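Local coordinates for protein SusD homolog (Bacteroides thetaiotaomicron, PDB 3EHM) that probably binds mucin O-glycans as a SusD-like lipoprotein and so takes part in glycan utilization by this gut symbiont, at residues Asp56-Gly61 with Asn77-Asn82; Asn69-Gly74 with Lys316-Thr321; Glu266-Arg271 with Ser324-Ser329; Met272-Trp277 with Val310-Ser315. All coordinates share one frame; numbering follows the deposited sequence.

Contact 1 (Asp56-Gly61 with Asn77-Asn82)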
loop_
_atom_site.group_PDB
_atom_site.type_symbol
_atom_site.label_atom_id
_atom_site.label_comp_id
_atom_site.label_asym_id
_atom_site.label_seq_id
_atom_site.Cartn_x
_atom_site.Cartn_y
_atom_site.Cartn_z
ATOM N N ASP A 56 -6.225 -2.343 4.964
ATOM C CA ASP A 56 -6.187 -2.526 3.516
ATOM C C ASP A 56 -7.475 -2.740 2.720
ATOM O O ASP A 56 -7.700 -2.086 1.700
ATOM C CB ASP A 56 -5.271 -3.716 3.188
ATOM C CG ASP A 56 -3.801 -3.446 3.478
ATOM O OD1 ASP A 56 -3.445 -3.058 4.615
ATOM O OD2 ASP A 56 -2.991 -3.649 2.551
ATOM N N LEU A 57 -8.309 -3.663 3.176
ATOM C CA LEU A 57 -9.503 -4.041 2.435
ATOM C C LEU A 57 -10.701 -3.113 2.290
ATOM O O LEU A 57 -11.128 -2.847 1.169
ATOM C CB LEU A 57 -9.985 -5.404 2.934
ATOM C CG LEU A 57 -8.889 -6.463 3.072
ATOM C CD1 LEU A 57 -9.541 -7.811 3.361
ATOM C CD2 LEU A 57 -8.048 -6.544 1.797
ATOM N N ILE A 58 -11.265 -2.628 3.391
ATOM C CA ILE A 58 -12.439 -1.774 3.260
ATOM C C ILE A 58 -12.111 -0.288 3.264
ATOM O O ILE A 58 -12.974 0.547 2.993
ATOM C CB ILE A 58 -13.487 -2.090 4.354
ATOM C CG1 ILE A 58 -13.066 -1.500 5.698
ATOM C CG2 ILE A 58 -13.642 -3.606 4.482
ATOM C CD1 ILE A 58 -14.123 -1.669 6.782
ATOM N N SER A 59 -10.858 0.040 3.556
ATOM C CA SER A 59 -10.429 1.430 3.568
ATOM C C SER A 59 -9.595 1.767 2.328
ATOM O O SER A 59 -10.145 1.957 1.238
ATOM C CB SER A 59 -9.631 1.728 4.843
ATOM O OG SER A 59 -8.565 0.805 5.006
ATOM N N SER A 60 -8.274 1.828 2.496
ATOM C CA SER A 60 -7.355 2.162 1.407
ATOM C C SER A 60 -7.631 1.440 0.086
ATOM O O SER A 60 -7.712 2.081 -0.964
ATOM C CB SER A 60 -5.906 1.893 1.838
ATOM O OG SER A 60 -5.719 0.531 2.185
ATOM N N GLY A 61 -7.751 0.116 0.139
ATOM C CA GLY A 61 -8.005 -0.662 -1.067
ATOM C C GLY A 61 -9.346 -0.346 -1.711
ATOM O O GLY A 61 -9.525 -0.487 -2.925
ATOM N N ASN A 77 -18.312 3.680 9.607
ATOM C CA ASN A 77 -16.866 3.485 9.702
ATOM C C ASN A 77 -16.068 4.056 8.532
ATOM O O ASN A 77 -16.613 4.749 7.666
ATOM C CB ASN A 77 -16.502 2.003 9.930
ATOM C CG ASN A 77 -16.801 1.117 8.732
ATOM O OD1 ASN A 77 -16.891 1.581 7.597
ATOM N ND2 ASN A 77 -16.930 -0.181 8.986
ATOM N N GLU A 78 -14.770 3.770 8.520
ATOM C CA GLU A 78 -13.864 4.287 7.492
ATOM C C GLU A 78 -14.189 3.913 6.044
ATOM O O GLU A 78 -13.761 4.604 5.112
ATOM C CB GLU A 78 -12.423 3.863 7.806
ATOM C CG GLU A 78 -12.173 2.375 7.631
ATOM C CD GLU A 78 -12.408 1.577 8.894
ATOM O OE1 GLU A 78 -13.265 1.973 9.717
ATOM O OE2 GLU A 78 -11.739 0.537 9.057
ATOM N N ALA A 79 -14.932 2.829 5.839
ATOM C CA ALA A 79 -15.271 2.416 4.474
ATOM C C ALA A 79 -15.979 3.555 3.753
ATOM O O ALA A 79 -15.791 3.762 2.551
ATOM C CB ALA A 79 -16.155 1.176 4.494
ATOM N N ASN A 80 -16.793 4.298 4.491
ATOM C CA ASN A 80 -17.506 5.418 3.901
ATOM C C ASN A 80 -17.009 6.751 4.440
ATOM O O ASN A 80 -17.752 7.729 4.539
ATOM C CB ASN A 80 -19.005 5.250 4.103
ATOM C CG ASN A 80 -19.575 4.174 3.204
ATOM O OD1 ASN A 80 -20.225 4.464 2.197
ATOM N ND2 ASN A 80 -19.308 2.920 3.548
ATOM N N TRP A 81 -15.729 6.750 4.796
ATOM C CA TRP A 81 -15.019 7.931 5.265
ATOM C C TRP A 81 -15.469 8.520 6.597
ATOM O O TRP A 81 -15.222 9.693 6.868
ATOM C CB TRP A 81 -15.081 9.014 4.179
ATOM C CG TRP A 81 -14.682 8.551 2.792
ATOM C CD1 TRP A 81 -14.748 7.279 2.291
ATOM C CD2 TRP A 81 -14.262 9.383 1.705
ATOM N NE1 TRP A 81 -14.402 7.271 0.959
ATOM C CE2 TRP A 81 -14.099 8.551 0.574
ATOM C CE3 TRP A 81 -14.012 10.754 1.575
ATOM C CZ2 TRP A 81 -13.697 9.046 -0.671
ATOM C CZ3 TRP A 81 -13.610 11.248 0.334
ATOM C CH2 TRP A 81 -13.457 10.392 -0.771
ATOM N N ASN A 82 -16.129 7.719 7.428
ATOM C CA ASN A 82 -16.562 8.200 8.735
ATOM C C ASN A 82 -15.495 7.727 9.719
ATOM O O ASN A 82 -15.558 6.611 10.242
ATOM C CB ASN A 82 -17.929 7.614 9.096
ATOM C CG ASN A 82 -18.552 8.292 10.301
ATOM O OD1 ASN A 82 -19.710 8.037 10.642
ATOM N ND2 ASN A 82 -17.787 9.157 10.952
#
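Glu-78 OE2 is held by two partners, a salt bridge from Arg-87 NH2 and a hydrogen bond from Asn-54 ND2, and this fixes the carboxylate beside the turn at Ile-58 and Ser-59 that leads into helix 60-63. The side chain reaches that place by a bend: CG lies in the crowded position between backbone N and carbonyl carbon, and the chain turns again at chi2 (-91°). One flank of the gripped oxygen then faces hydrocarbon, with Ile-58 CD1 4.0 Å from Glu-78 OE2. Ile-58 also carries CG1 in the crowded position (chi1 76°) but runs on extended, so its tip enters the 77-82 loop roughly at right angles to the side chains of Asn-77 and Glu-78. That methyl meets the amide end of Asn-77 and the methyl of Ala-79, with Ile-58 CD1 and Ala-79 CB 4.2 Å apart. Closer still is the backbone approach, a CA-H...O contact of 3.3 Å from Ala-79 CA to Ile-58 O. Next to it, Ser-59 CB lies 3.8 Å from Glu-78 CG, while the hydroxyl of Ser-59 is engaged by Asn-54 O. The joint is thus one of van der Waals and CH...O contact, and Trp-73 packs on both Ile-58 and Ala-79. The loop keeps its shape by its own bonds: Asn-77 O accepts from Asn-80 N and Asn-82 N, and Ala-79 N donates to Asn-77 OD1 at 2.9 Å, standing 43° above the carbonyl plane. That last bond defines an Asx turn leading into the 3-10 segment 78-79.

Contact 2 (Asn69-Gly74 with Lys316-Thr321)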
loop_
_atom_site.group_PDB
_atom_site.type_symbol
_atom_site.label_atom_id
_atom_site.label_comp_id
_atom_site.label_asym_id
_atom_site.label_seq_id
_atom_site.Cartn_x
_atom_site.Cartn_y
_atom_site.Cartn_z
ATOM N N ASN A 69 -16.690 -2.805 -1.574
ATOM C CA ASN A 69 -17.336 -3.393 -0.401
ATOM C C ASN A 69 -18.793 -3.796 -0.629
ATOM O O ASN A 69 -19.580 -3.025 -1.185
ATOM C CB ASN A 69 -17.317 -2.416 0.785
ATOM C CG ASN A 69 -15.924 -1.934 1.148
ATOM O OD1 ASN A 69 -14.986 -2.726 1.272
ATOM N ND2 ASN A 69 -15.789 -0.624 1.344
ATOM N N ASN A 70 -19.148 -5.001 -0.188
ATOM C CA ASN A 70 -20.526 -5.480 -0.281
ATOM C C ASN A 70 -21.146 -5.136 1.072
ATOM O O ASN A 70 -21.622 -6.009 1.801
ATOM C CB ASN A 70 -20.556 -6.995 -0.521
ATOM C CG ASN A 70 -21.959 -7.584 -0.439
ATOM O OD1 ASN A 70 -22.956 -6.910 -0.720
ATOM N ND2 ASN A 70 -22.039 -8.860 -0.070
ATOM N N ASN A 71 -21.122 -3.847 1.400
ATOM C CA ASN A 71 -21.652 -3.356 2.670
ATOM C C ASN A 71 -21.378 -1.856 2.758
ATOM O O ASN A 71 -20.546 -1.334 2.025
ATOM C CB ASN A 71 -20.935 -4.079 3.825
ATOM C CG ASN A 71 -21.701 -4.018 5.134
ATOM O OD1 ASN A 71 -21.431 -4.794 6.057
ATOM N ND2 ASN A 71 -22.649 -3.098 5.230
ATOM N N ASN A 72 -22.093 -1.160 3.638
ATOM C CA ASN A 72 -21.856 0.263 3.837
ATOM C C ASN A 72 -21.730 0.522 5.333
ATOM O O ASN A 72 -21.465 1.646 5.762
ATOM C CB ASN A 72 -22.976 1.123 3.227
ATOM C CG ASN A 72 -24.329 0.885 3.867
ATOM O OD1 ASN A 72 -24.441 0.248 4.918
ATOM N ND2 ASN A 72 -25.373 1.413 3.234
ATOM N N TRP A 73 -21.901 -0.540 6.118
ATOM C CA TRP A 73 -21.806 -0.479 7.577
ATOM C C TRP A 73 -22.622 0.671 8.162
ATOM O O TRP A 73 -22.256 1.255 9.182
ATOM C CB TRP A 73 -20.339 -0.352 8.001
ATOM C CG TRP A 73 -19.532 -1.584 7.709
ATOM C CD1 TRP A 73 -19.380 -2.678 8.516
ATOM C CD2 TRP A 73 -18.808 -1.868 6.508
ATOM N NE1 TRP A 73 -18.606 -3.627 7.890
ATOM C CE2 TRP A 73 -18.242 -3.156 6.655
ATOM C CE3 TRP A 73 -18.582 -1.162 5.320
ATOM C CZ2 TRP A 73 -17.464 -3.753 5.656
ATOM C CZ3 TRP A 73 -17.804 -1.760 4.321
ATOM C CH2 TRP A 73 -17.257 -3.043 4.501
ATOM N N GLY A 74 -23.737 0.988 7.510
ATOM C CA GLY A 74 -24.582 2.068 7.982
ATOM C C GLY A 74 -23.854 3.399 8.027
ATOM O O GLY A 74 -24.232 4.291 8.786
ATOM N N LYS A 316 -24.578 1.182 -0.883
ATOM C CA LYS A 316 -25.618 0.179 -0.665
ATOM C C LYS A 316 -25.337 -0.777 0.491
ATOM O O LYS A 316 -24.183 -1.063 0.818
ATOM C CB LYS A 316 -25.830 -0.637 -1.943
ATOM C CG LYS A 316 -26.981 -0.168 -2.826
ATOM C CD LYS A 316 -26.816 1.267 -3.286
ATOM C CE LYS A 316 -27.933 1.660 -4.257
ATOM N NZ LYS A 316 -29.305 1.519 -3.672
ATOM N N SER A 317 -26.409 -1.275 1.103
ATOM C CA SER A 317 -26.298 -2.219 2.209
ATOM C C SER A 317 -25.794 -3.565 1.697
ATOM O O SER A 317 -25.856 -3.848 0.502
ATOM C CB SER A 317 -27.665 -2.420 2.875
ATOM O OG SER A 317 -28.122 -1.219 3.469
ATOM N N LYS A 318 -25.294 -4.393 2.607
ATOM C CA LYS A 318 -24.808 -5.716 2.236
ATOM C C LYS A 318 -25.975 -6.544 1.704
ATOM O O LYS A 318 -27.091 -6.424 2.191
ATOM C CB LYS A 318 -24.213 -6.422 3.456
ATOM C CG LYS A 318 -23.752 -7.846 3.173
ATOM C CD LYS A 318 -23.246 -8.528 4.432
ATOM C CE LYS A 318 -22.790 -9.948 4.138
ATOM N NZ LYS A 318 -22.411 -10.680 5.377
ATOM N N SER A 319 -25.717 -7.381 0.706
ATOM C CA SER A 319 -26.758 -8.236 0.146
ATOM C C SER A 319 -26.180 -9.615 -0.158
ATOM O O SER A 319 -24.977 -9.753 -0.392
ATOM C CB SER A 319 -27.334 -7.617 -1.127
ATOM O OG SER A 319 -28.321 -8.464 -1.690
ATOM N N GLU A 320 -27.033 -10.634 -0.155
ATOM C CA GLU A 320 -26.571 -11.990 -0.412
ATOM C C GLU A 320 -27.388 -12.770 -1.437
ATOM O O GLU A 320 -27.284 -13.990 -1.507
ATOM C CB GLU A 320 -26.522 -12.775 0.902
ATOM C CG GLU A 320 -25.668 -12.113 1.977
ATOM C CD GLU A 320 -25.453 -12.997 3.190
ATOM O OE1 GLU A 320 -24.839 -14.074 3.047
ATOM O OE2 GLU A 320 -25.897 -12.614 4.292
ATOM N N THR A 321 -28.192 -12.079 -2.239
ATOM C CA THR A 321 -28.993 -12.769 -3.248
ATOM C C THR A 321 -28.121 -13.101 -4.452
ATOM O O THR A 321 -26.989 -12.631 -4.554
ATOM C CB THR A 321 -30.158 -11.907 -3.733
ATOM O OG1 THR A 321 -29.666 -10.900 -4.621
ATOM C CG2 THR A 321 -30.849 -11.241 -2.553
HETATM O O HOH W 1 -23.952 -4.163 -1.410
HETATM O O HOH W 2 -26.450 -1.108 5.896
HETATM O O HOH W 3 -27.993 1.915 4.300
#
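The tight end of this contact is the carboxamide of Asn-70, which pairs with both main-chain polar atoms of a single residue, Ser-319. With CG anti to the backbone N (chi1 172°), the amide lies along the 316-321 chain and acts much like a peptide group. Asn-70 OD1 accepts from Ser-319 N at 3.1 Å, the donor somewhat above the carbonyl plane, and Asn-70 ND2 returns a bond of 3.1 Å to Ser-319 O that is in plane for both groups. The second N-H goes to Asn-268 O; together the three bonds fix the amide's rotation. A water also lies within bonding distance of Asn-70 OD1 and Ser-317 O. Pressed against the same spot is Lys-318, whose CB comes within 3.1 Å of Asn-70 O, a carbonyl buried without a hydrogen-bond partner. The extended Lys-318 chain crosses obliquely and carries NZ away to Tyr-267 O. Asn-70 is the centre of an inverse gamma turn, which swings the chain out of strand 67-69, and two residues on, Asn-72 opens an Asx turn, its OD1 accepting the N-H of Gly-74 (Gly-74 N to Asn-72 OD1 2.8 Å). Asn-72 is itself buried, its CB 3.5 Å from Lys-316 O and its ND2 bonded to Ser-315 O. The loose side is at the exposed Lys-316 and Ser-317, whose side chains start away from the 69-74 loop. Here two waters mediate: one donates to Asn-72 OD1 at 2.6 Å, the other accepts from Asn-72 ND2 at 2.9 Å, and both bond to Ser-317 OG.

Contact 3 (Glu266-Arg271 with Ser324-Ser329)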
loop_
_atom_site.group_PDB
_atom_site.type_symbol
_atom_site.label_atom_id
_atom_site.label_comp_id
_atom_site.label_asym_id
_atom_site.label_seq_id
_atom_site.Cartn_x
_atom_site.Cartn_y
_atom_site.Cartn_z
ATOM N N GLU A 266 -15.629 -15.278 4.459
ATOM C CA GLU A 266 -16.434 -15.379 5.668
ATOM C C GLU A 266 -17.525 -14.320 5.759
ATOM O O GLU A 266 -18.700 -14.643 5.932
ATOM C CB GLU A 266 -15.541 -15.294 6.907
ATOM C CG GLU A 266 -14.555 -16.448 7.060
ATOM C CD GLU A 266 -15.230 -17.813 7.055
ATOM O OE1 GLU A 266 -16.304 -17.956 7.682
ATOM O OE2 GLU A 266 -14.678 -18.746 6.434
ATOM N N TYR A 267 -17.135 -13.056 5.640
ATOM C CA TYR A 267 -18.088 -11.958 5.732
ATOM C C TYR A 267 -18.734 -11.599 4.394
ATOM O O TYR A 267 -19.771 -10.926 4.362
ATOM C CB TYR A 267 -17.400 -10.712 6.304
ATOM C CG TYR A 267 -16.658 -10.932 7.609
ATOM C CD1 TYR A 267 -17.175 -11.760 8.606
ATOM C CD2 TYR A 267 -15.456 -10.269 7.865
ATOM C CE1 TYR A 267 -16.510 -11.922 9.827
ATOM C CE2 TYR A 267 -14.788 -10.420 9.081
ATOM C CZ TYR A 267 -15.321 -11.247 10.057
ATOM O OH TYR A 267 -14.673 -11.379 11.268
ATOM N N ASN A 268 -18.117 -12.038 3.297
ATOM C CA ASN A 268 -18.627 -11.754 1.959
ATOM C C ASN A 268 -18.714 -10.251 1.740
ATOM O O ASN A 268 -19.689 -9.749 1.173
ATOM C CB ASN A 268 -20.008 -12.385 1.779
ATOM C CG ASN A 268 -19.945 -13.889 1.695
ATOM O OD1 ASN A 268 -20.590 -14.598 2.470
ATOM N ND2 ASN A 268 -19.158 -14.389 0.753
ATOM N N GLU A 269 -17.682 -9.540 2.183
ATOM C CA GLU A 269 -17.652 -8.089 2.071
ATOM C C GLU A 269 -16.620 -7.537 1.090
ATOM O O GLU A 269 -16.812 -6.461 0.537
ATOM C CB GLU A 269 -17.447 -7.471 3.464
ATOM C CG GLU A 269 -18.551 -7.866 4.458
ATOM C CD GLU A 269 -18.335 -7.331 5.867
ATOM O OE1 GLU A 269 -17.184 -7.353 6.354
ATOM O OE2 GLU A 269 -19.326 -6.903 6.496
ATOM N N THR A 270 -15.530 -8.260 0.859
ATOM C CA THR A 270 -14.516 -7.768 -0.067
ATOM C C THR A 270 -14.615 -8.396 -1.452
ATOM O O THR A 270 -14.545 -9.612 -1.604
ATOM C CB THR A 270 -13.102 -7.979 0.498
ATOM O OG1 THR A 270 -12.944 -7.168 1.668
ATOM C CG2 THR A 270 -12.045 -7.579 -0.531
ATOM N N ARG A 271 -14.764 -7.540 -2.459
ATOM C CA ARG A 271 -14.898 -7.973 -3.845
ATOM C C ARG A 271 -13.994 -7.136 -4.754
ATOM O O ARG A 271 -13.325 -6.211 -4.289
ATOM C CB ARG A 271 -16.362 -7.832 -4.271
ATOM C CG ARG A 271 -17.337 -8.697 -3.452
ATOM C CD ARG A 271 -17.169 -10.167 -3.812
ATOM N NE ARG A 271 -18.094 -11.066 -3.117
ATOM C CZ ARG A 271 -17.793 -11.752 -2.016
ATOM N NH1 ARG A 271 -16.591 -11.643 -1.463
ATOM N NH2 ARG A 271 -18.685 -12.580 -1.485
ATOM N N SER A 324 -26.770 -10.134 -6.082
ATOM C CA SER A 324 -26.015 -9.216 -5.229
ATOM C C SER A 324 -24.503 -9.239 -5.389
ATOM O O SER A 324 -23.945 -10.100 -6.065
ATOM C CB SER A 324 -26.338 -9.497 -3.766
ATOM O OG SER A 324 -25.685 -10.684 -3.352
ATOM N N ALA A 325 -23.844 -8.291 -4.726
ATOM C CA ALA A 325 -22.393 -8.192 -4.776
ATOM C C ALA A 325 -21.751 -9.395 -4.092
ATOM O O ALA A 325 -20.543 -9.592 -4.189
ATOM C CB ALA A 325 -21.928 -6.892 -4.120
ATOM N N LYS A 326 -22.552 -10.198 -3.397
ATOM C CA LYS A 326 -21.997 -11.377 -2.748
ATOM C C LYS A 326 -21.377 -12.245 -3.831
ATOM O O LYS A 326 -20.386 -12.935 -3.596
ATOM C CB LYS A 326 -23.074 -12.177 -2.003
ATOM C CG LYS A 326 -22.557 -13.518 -1.474
ATOM C CD LYS A 326 -23.559 -14.246 -0.589
ATOM C CE LYS A 326 -23.006 -15.606 -0.156
ATOM N NZ LYS A 326 -23.913 -16.316 0.792
ATOM N N PHE A 327 -21.954 -12.192 -5.026
ATOM C CA PHE A 327 -21.449 -12.984 -6.134
ATOM C C PHE A 327 -20.722 -12.201 -7.217
ATOM O O PHE A 327 -20.607 -12.654 -8.357
ATOM C CB PHE A 327 -22.588 -13.808 -6.730
ATOM C CG PHE A 327 -23.248 -14.697 -5.723
ATOM C CD1 PHE A 327 -24.389 -14.281 -5.049
ATOM C CD2 PHE A 327 -22.678 -15.923 -5.388
ATOM C CE1 PHE A 327 -24.954 -15.072 -4.048
ATOM C CE2 PHE A 327 -23.235 -16.717 -4.390
ATOM C CZ PHE A 327 -24.375 -16.288 -3.720
ATOM N N ALA A 328 -20.233 -11.019 -6.857
ATOM C CA ALA A 328 -19.467 -10.207 -7.791
ATOM C C ALA A 328 -18.097 -10.876 -7.829
ATOM O O ALA A 328 -17.833 -11.785 -7.037
ATOM C CB ALA A 328 -19.341 -8.778 -7.273
ATOM N N SER A 329 -17.231 -10.448 -8.740
ATOM C CA SER A 329 -15.895 -11.032 -8.821
ATOM C C SER A 329 -15.206 -10.892 -7.464
ATOM O O SER A 329 -15.372 -9.883 -6.777
ATOM C CB SER A 329 -15.071 -10.327 -9.903
ATOM O OG SER A 329 -15.587 -10.611 -11.192
#
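A short 3-10 turn, residues 325-326, presents its carbonyl groups to an arginine from strand 270-272. Arg-271 meets them side-on, with NE and NH2 both directed at one oxygen. Arg-271 NH2 gives the better bond, 2.7 Å to Lys-326 O, in the carbonyl plane and on a lone pair; Arg-271 NE reaches the same Lys-326 O at 3.0 Å from well above that plane. A weak third bond runs from Arg-271 NE to Ala-325 O at 3.1 Å. A bend at chi2 (-72°) carries Arg-271 CD to 3.5 Å from Ser-329 O. The backbone itself sets Arg-271 CB 3.4 Å from Ser-329 O. The remaining nitrogen, NH1, turns back to Thr-270 O and Val-264 O, so the rotation of the guanidinium is probably well fixed, with its main partners near its plane. The 3-10 turn starts with an ST turn, Ser-324 OG accepting from Lys-326 N at 3.2 Å. Where the chain leaves helix 261-266, Asn-268 takes positive phi (59°) and points its side chain across at the lysine. Lys-326 is fully extended, and its CE passes obliquely over the amide, 4.0 Å from Asn-268 CG. Its NZ makes a long, weak ion pair with Glu-320, and Lys-326 NZ lies 6.8 Å from Arg-271 NH2, a distance at which repulsion between the like charges is probably modest.

Contact 4 (Met272-Trp277 with Val310-Ser315)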
loop_
_atom_site.group_PDB
_atom_site.type_symbol
_atom_site.label_atom_id
_atom_site.label_comp_id
_atom_site.label_asym_id
_atom_site.label_seq_id
_atom_site.Cartn_x
_atom_site.Cartn_y
_atom_site.Cartn_z
HETATM N N MSE A 272 -13.972 -7.464 -6.045
HETATM C CA MSE A 272 -13.144 -6.743 -7.017
HETATM C C MSE A 272 -13.601 -5.292 -7.183
HETATM O O MSE A 272 -14.788 -5.026 -7.369
HETATM C CB MSE A 272 -13.189 -7.453 -8.377
HETATM C CG MSE A 272 -12.330 -6.799 -9.457
HETATM SE SE MSE A 272 -12.505 -7.699 -11.174
HETATM C CE MSE A 272 -14.363 -7.292 -11.527
ATOM N N GLY A 273 -12.649 -4.367 -7.119
ATOM C CA GLY A 273 -12.955 -2.951 -7.253
ATOM C C GLY A 273 -13.149 -2.482 -8.683
ATOM O O GLY A 273 -12.566 -3.038 -9.612
ATOM N N ALA A 274 -13.952 -1.435 -8.855
ATOM C CA ALA A 274 -14.253 -0.894 -10.182
ATOM C C ALA A 274 -13.046 -0.292 -10.881
ATOM O O ALA A 274 -12.835 -0.513 -12.072
ATOM C CB ALA A 274 -15.358 0.146 -10.078
ATOM N N THR A 275 -12.245 0.464 -10.143
ATOM C CA THR A 275 -11.073 1.091 -10.734
ATOM C C THR A 275 -10.094 0.082 -11.332
ATOM O O THR A 275 -9.744 0.171 -12.507
ATOM C CB THR A 275 -10.325 1.953 -9.703
ATOM O OG1 THR A 275 -11.221 2.935 -9.167
ATOM C CG2 THR A 275 -9.142 2.658 -10.366
ATOM N N ILE A 276 -9.652 -0.885 -10.536
ATOM C CA ILE A 276 -8.706 -1.848 -11.063
ATOM C C ILE A 276 -9.338 -2.668 -12.192
ATOM O O ILE A 276 -8.668 -3.023 -13.155
ATOM C CB ILE A 276 -8.141 -2.761 -9.939
ATOM C CG1 ILE A 276 -6.934 -3.539 -10.474
ATOM C CG2 ILE A 276 -9.220 -3.698 -9.408
ATOM C CD1 ILE A 276 -6.182 -4.308 -9.400
ATOM N N TRP A 277 -10.632 -2.951 -12.088
ATOM C CA TRP A 277 -11.297 -3.702 -13.146
ATOM C C TRP A 277 -11.255 -2.899 -14.442
ATOM O O TRP A 277 -10.972 -3.440 -15.504
ATOM C CB TRP A 277 -12.758 -3.985 -12.804
ATOM C CG TRP A 277 -13.536 -4.429 -14.017
ATOM C CD1 TRP A 277 -13.535 -5.671 -14.585
ATOM C CD2 TRP A 277 -14.354 -3.604 -14.859
ATOM N NE1 TRP A 277 -14.299 -5.669 -15.731
ATOM C CE2 TRP A 277 -14.813 -4.414 -15.922
ATOM C CE3 TRP A 277 -14.739 -2.256 -14.819
ATOM C CZ2 TRP A 277 -15.642 -3.922 -16.938
ATOM C CZ3 TRP A 277 -15.563 -1.764 -15.832
ATOM C CH2 TRP A 277 -16.005 -2.598 -16.877
ATOM N N VAL A 310 -17.437 -4.005 -7.952
ATOM C CA VAL A 310 -18.269 -3.318 -6.976
ATOM C C VAL A 310 -17.664 -1.919 -6.909
ATOM O O VAL A 310 -16.443 -1.765 -6.803
ATOM C CB VAL A 310 -18.204 -4.005 -5.598
ATOM C CG1 VAL A 310 -18.983 -3.200 -4.566
ATOM C CG2 VAL A 310 -18.787 -5.414 -5.704
ATOM N N ALA A 311 -18.511 -0.902 -6.993
ATOM C CA ALA A 311 -18.037 0.475 -6.992
ATOM C C ALA A 311 -17.330 0.883 -5.706
ATOM O O ALA A 311 -17.564 0.307 -4.640
ATOM C CB ALA A 311 -19.196 1.417 -7.280
ATOM N N PRO A 312 -16.438 1.882 -5.793
ATOM C CA PRO A 312 -15.708 2.345 -4.611
ATOM C C PRO A 312 -16.632 3.083 -3.656
ATOM O O PRO A 312 -17.578 3.748 -4.085
ATOM C CB PRO A 312 -14.635 3.248 -5.201
ATOM C CG PRO A 312 -15.323 3.840 -6.385
ATOM C CD PRO A 312 -16.031 2.642 -6.989
ATOM N N THR A 313 -16.356 2.949 -2.363
ATOM C CA THR A 313 -17.152 3.597 -1.329
ATOM C C THR A 313 -18.638 3.343 -1.594
ATOM O O THR A 313 -19.434 4.269 -1.764
ATOM C CB THR A 313 -16.834 5.113 -1.285
ATOM O OG1 THR A 313 -15.411 5.291 -1.201
ATOM C CG2 THR A 313 -17.470 5.769 -0.065
ATOM N N ASN A 314 -18.986 2.059 -1.624
ATOM C CA ASN A 314 -20.343 1.587 -1.864
ATOM C C ASN A 314 -21.331 2.242 -0.909
ATOM O O ASN A 314 -21.069 2.338 0.287
ATOM C CB ASN A 314 -20.388 0.065 -1.689
ATOM C CG ASN A 314 -21.722 -0.543 -2.096
ATOM O OD1 ASN A 314 -21.909 -1.753 -2.000
ATOM N ND2 ASN A 314 -22.648 0.285 -2.555
ATOM N N SER A 315 -22.467 2.690 -1.438
ATOM C CA SER A 315 -23.477 3.330 -0.608
ATOM C C SER A 315 -24.615 2.369 -0.285
ATOM O O SER A 315 -25.497 2.690 0.506
ATOM C CB SER A 315 -24.036 4.572 -1.310
ATOM O OG SER A 315 -24.766 4.219 -2.472
#
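Gly-273 and Val-310 form a single beta bridge, their CA atoms 5.3 Å apart, in the hydrogen-bonding pattern of a parallel pair: Val-310 gives its N-H to the residue before the glycine and its carbonyl to the residue after it. The first of these bonds is strong and straight, Val-310 N to Met-272 O at 2.9 Å with 161° at the hydrogen, and the donor lies nearly along the C=O axis. The second is weak, Ala-274 N to Val-310 O at 3.2 Å and bent to 127°. Its bending coincides with a change of conformation, since Gly-273 is the N-cap residue of helix 274-282 and Ala-274 already has helical torsions. The carbonyl of Gly-273 serves the helix instead, Gly-273 O accepting from Trp-277 N at 3.1 Å. Side chains add a modest apolar contact. The methyl of Ala-274 points at the facing segment and touches Pro-312, with Ala-274 CB 4.0 Å from Pro-312 CD and 3.9 Å from Val-310 O. Val-310 CB lies 4.0 Å from Met-272 O, and the side chain of Met-272, a selenomethionine here, starts off to one flank. Beyond the pair, Ala-311 N is bonded to Tyr-402 OH, and Thr-275 and Ile-276 lie on Tyr-442 of helix 429-445. Main-chain atoms make both bonds across this buried contact, while Gly-273 also bonds by its backbone to Tyr-66. The chemistry implies that the Ala-274 N-H, at a helix start where no preceding turn supplies an acceptor, finds one, if a poor one, in the neighbouring loop.

The four contacts form one continuous patch on the same side of the chain's centre, with neighbouring centres 9 to 16 Å apart. Contacts 2 and 3 lie closest, 9 Å between centres, joined by Asn-70 N to Glu-269 O at 2.8 Å. Contact 4 is nested along the chain inside the loops closed by contacts 2 and 3; Val-310 CG2 sits 3.7 Å from Arg-271 CB, and Met-272 N bonds Ser-329 O. Contact 1 meets contact 4 through Trp-81 NE1 and Thr-313 OG1, 3.1 Å apart, and meets contact 2 where Ile-58 CA lies 3.4 Å from Asn-69 OD1. The long loop 310-329 thus ties contacts 2, 3 and 4 together.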